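BexL (Amycolatopsis orientalis, PDB 4XRW) probably acts as a di-domain aromatase/cyclase, cyclising and dehydrating a polyketide intermediate in the biosynthesis of BE-7585A. Local coordinates at residues V179-A183 with A321-E326. Residues are numbered along the deposited sequence; the frame is centred on the assembly and turned at random.
Sequences VRIDA and AKDHAE
R180 offers its carbonyl oxygen to the ammonium group of K322, R180 O to K322 NZ being 3.1 Å, with the nitrogen lying in the carbonyl plane. The lysine reaches it because CG stands anti to the backbone N (chi1 -176°) and the chain stays extended until it bends at its last torsion. Next along, I181 runs past that chain in the opposite direction: its CD1 rests 3.8 Å from K322 CA, while CG2 meets A325 CB, and V188 of helix 185-193 adds to the same apolar patch. The amide of D182 then donates to the glutamate, D182 N to E326 OE2 measuring 2.8 Å in a nearly straight bond (164°). That oxygen also takes the K322 NZ salt bridge at 2.7 Å; the amide uses its anti side, the lysine its syn side, from opposite faces of the carboxylate plane. Finally, A183 CB packs 3.7 Å from A325 CB. An alanine in place of E326 would probably leave the D182 amide and the K322 ammonium without their shared acceptor. This helix-grip domain thus exemplifies a carboxylate oxygen shared by backbone N-H and lysine, joining helix 299-326 to the end of edge strand 172-181; the ammonium probably favours ionised E326.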
ATOM      1  N   VAL A 179     -16.623  -8.115 -12.944  1.00 28.42           N
ATOM      2  CA  VAL A 179     -17.278  -8.443 -14.208  1.00 24.97           C
ATOM      3  C   VAL A 179     -16.757  -9.758 -14.718  1.00 26.63           C
ATOM      4  O   VAL A 179     -15.583 -10.094 -14.554  1.00 27.93           O
ATOM      5  CB  VAL A 179     -17.094  -7.331 -15.263  1.00 27.97           C
ATOM      6  CG1 VAL A 179     -17.461  -5.982 -14.689  1.00 33.58           C
ATOM      7  CG2 VAL A 179     -15.709  -7.289 -15.808  1.00 31.47           C
ATOM      8  N   ARG A 180     -17.635 -10.526 -15.362  1.00 24.45           N
ATOM      9  CA  ARG A 180     -17.224 -11.760 -15.998  1.00 25.20           C
ATOM     10  C   ARG A 180     -16.876 -11.466 -17.455  1.00 21.62           C
ATOM     11  O   ARG A 180     -17.611 -10.763 -18.143  1.00 22.60           O
ATOM     12  CB  ARG A 180     -18.331 -12.822 -15.882  1.00 27.79           C
ATOM     13  CG  ARG A 180     -18.841 -12.972 -14.444  1.00 47.74           C
ATOM     14  CD  ARG A 180     -18.161 -14.125 -13.712  1.00 59.00           C
ATOM     15  NE  ARG A 180     -18.367 -15.395 -14.409  1.00 82.81           N
ATOM     16  CZ  ARG A 180     -18.558 -16.570 -13.813  1.00 78.22           C
ATOM     17  NH1 ARG A 180     -18.577 -16.660 -12.486  1.00 66.63           N
ATOM     18  NH2 ARG A 180     -18.735 -17.660 -14.551  1.00 77.01           N
ATOM     19  N   ILE A 181     -15.736 -11.980 -17.876  1.00 22.35           N
ATOM     20  CA  ILE A 181     -15.209 -11.749 -19.212  1.00 22.56           C
ATOM     21  C   ILE A 181     -14.913 -13.079 -19.854  1.00 26.13           C
ATOM     22  O   ILE A 181     -14.139 -13.873 -19.332  1.00 25.04           O
ATOM     23  CB  ILE A 181     -13.944 -10.887 -19.171  1.00 21.45           C
ATOM     24  CG1 ILE A 181     -14.260  -9.562 -18.462  1.00 19.73           C
ATOM     25  CG2 ILE A 181     -13.366 -10.699 -20.608  1.00 22.09           C
ATOM     26  CD1 ILE A 181     -13.074  -8.636 -18.283  1.00 22.71           C
ATOM     27  N   ASP A 182     -15.512 -13.339 -21.012  1.00 27.69           N
ATOM     28  CA  ASP A 182     -15.260 -14.635 -21.642  1.00 26.78           C
ATOM     29  C   ASP A 182     -14.044 -14.556 -22.559  1.00 26.61           C
ATOM     30  O   ASP A 182     -14.153 -14.512 -23.794  1.00 28.91           O
ATOM     31  CB  ASP A 182     -16.505 -15.137 -22.388  1.00 32.62           C
ATOM     32  CG  ASP A 182     -16.586 -16.671 -22.419  1.00 37.26           C
ATOM     33  OD1 ASP A 182     -17.700 -17.190 -22.667  1.00 32.39           O
ATOM     34  OD2 ASP A 182     -15.545 -17.355 -22.164  1.00 28.93           O
ATOM     35  N   ALA A 183     -12.869 -14.528 -21.928  1.00 26.37           N
ATOM     36  CA  ALA A 183     -11.579 -14.492 -22.604  1.00 26.57           C
ATOM     37  C   ALA A 183     -10.515 -14.966 -21.600  1.00 26.39           C
ATOM     38  O   ALA A 183     -10.786 -14.989 -20.407  1.00 26.97           O
ATOM     39  CB  ALA A 183     -11.275 -13.081 -23.099  1.00 26.33           C
ATOM     40  N   ALA A 321     -12.176  -3.274 -20.764  1.00 16.13           N
ATOM     41  CA  ALA A 321     -11.338  -4.451 -20.771  1.00 17.91           C
ATOM     42  C   ALA A 321     -12.091  -5.658 -21.350  1.00 20.94           C
ATOM     43  O   ALA A 321     -11.530  -6.421 -22.134  1.00 18.70           O
ATOM     44  CB  ALA A 321     -10.831  -4.773 -19.369  1.00 19.45           C
ATOM     45  N   LYS A 322     -13.347  -5.821 -20.940  1.00 18.07           N
ATOM     46  CA  LYS A 322     -14.218  -6.867 -21.477  1.00 18.81           C
ATOM     47  C   LYS A 322     -14.355  -6.716 -22.985  1.00 14.35           C
ATOM     48  O   LYS A 322     -14.125  -7.680 -23.752  1.00 20.37           O
ATOM     49  CB  LYS A 322     -15.589  -6.810 -20.805  1.00 21.12           C
ATOM     50  CG  LYS A 322     -16.547  -7.922 -21.218  1.00 20.94           C
ATOM     51  CD  LYS A 322     -17.842  -7.794 -20.441  1.00 23.99           C
ATOM     52  CE  LYS A 322     -18.944  -8.574 -21.095  1.00 27.14           C
ATOM     53  NZ  LYS A 322     -18.696  -9.992 -20.960  1.00 38.01           N
ATOM     54  N   ASP A 323     -14.704  -5.511 -23.428  1.00 18.90           N
ATOM     55  CA  ASP A 323     -14.927  -5.265 -24.854  1.00 23.07           C
ATOM     56  C   ASP A 323     -13.665  -5.596 -25.652  1.00 24.24           C
ATOM     57  O   ASP A 323     -13.717  -6.153 -26.733  1.00 19.48           O
ATOM     58  CB  ASP A 323     -15.300  -3.805 -25.102  1.00 18.45           C
ATOM     59  CG  ASP A 323     -16.741  -3.453 -24.724  1.00 24.74           C
ATOM     60  OD1 ASP A 323     -17.563  -4.346 -24.405  1.00 25.82           O
ATOM     61  OD2 ASP A 323     -17.055  -2.229 -24.785  1.00 25.28           O
ATOM     62  N   HIS A 324     -12.508  -5.222 -25.106  1.00 20.17           N
ATOM     63  CA  HIS A 324     -11.249  -5.422 -25.792  1.00 21.18           C
ATOM     64  C   HIS A 324     -10.845  -6.898 -25.866  1.00 18.20           C
ATOM     65  O   HIS A 324     -10.429  -7.386 -26.911  1.00 22.14           O
ATOM     66  CB  HIS A 324     -10.145  -4.622 -25.079  1.00 22.62           C
ATOM     67  CG  HIS A 324      -8.815  -4.732 -25.749  1.00 26.36           C
ATOM     68  ND1 HIS A 324      -7.860  -5.644 -25.362  1.00 31.90           N
ATOM     69  CD2 HIS A 324      -8.297  -4.062 -26.799  1.00 26.33           C
ATOM     70  CE1 HIS A 324      -6.804  -5.529 -26.143  1.00 26.62           C
ATOM     71  NE2 HIS A 324      -7.050  -4.582 -27.031  1.00 32.15           N
ATOM     72  N   ALA A 325     -10.968  -7.604 -24.743  1.00 19.76           N
ATOM     73  CA  ALA A 325     -10.532  -8.984 -24.632  1.00 19.28           C
ATOM     74  C   ALA A 325     -11.455  -9.894 -25.431  1.00 19.83           C
ATOM     75  O   ALA A 325     -11.002 -10.918 -25.931  1.00 20.28           O
ATOM     76  CB  ALA A 325     -10.489  -9.427 -23.168  1.00 21.51           C
ATOM     77  N   GLU A 326     -12.741  -9.529 -25.514  1.00 21.26           N
ATOM     78  CA  GLU A 326     -13.728 -10.378 -26.225  1.00 20.27           C
ATOM     79  C   GLU A 326     -13.806 -10.099 -27.723  1.00 26.28           C
ATOM     80  O   GLU A 326     -14.356 -10.911 -28.468  1.00 21.54           O
ATOM     81  CB  GLU A 326     -15.113 -10.240 -25.614  1.00 20.01           C
ATOM     82  CG  GLU A 326     -15.208 -10.799 -24.171  1.00 23.01           C
ATOM     83  CD  GLU A 326     -16.617 -10.791 -23.590  1.00 32.01           C
ATOM     84  OE1 GLU A 326     -17.553 -10.302 -24.271  1.00 28.64           O
ATOM     85  OE2 GLU A 326     -16.804 -11.269 -22.434  1.00 29.94           O
TER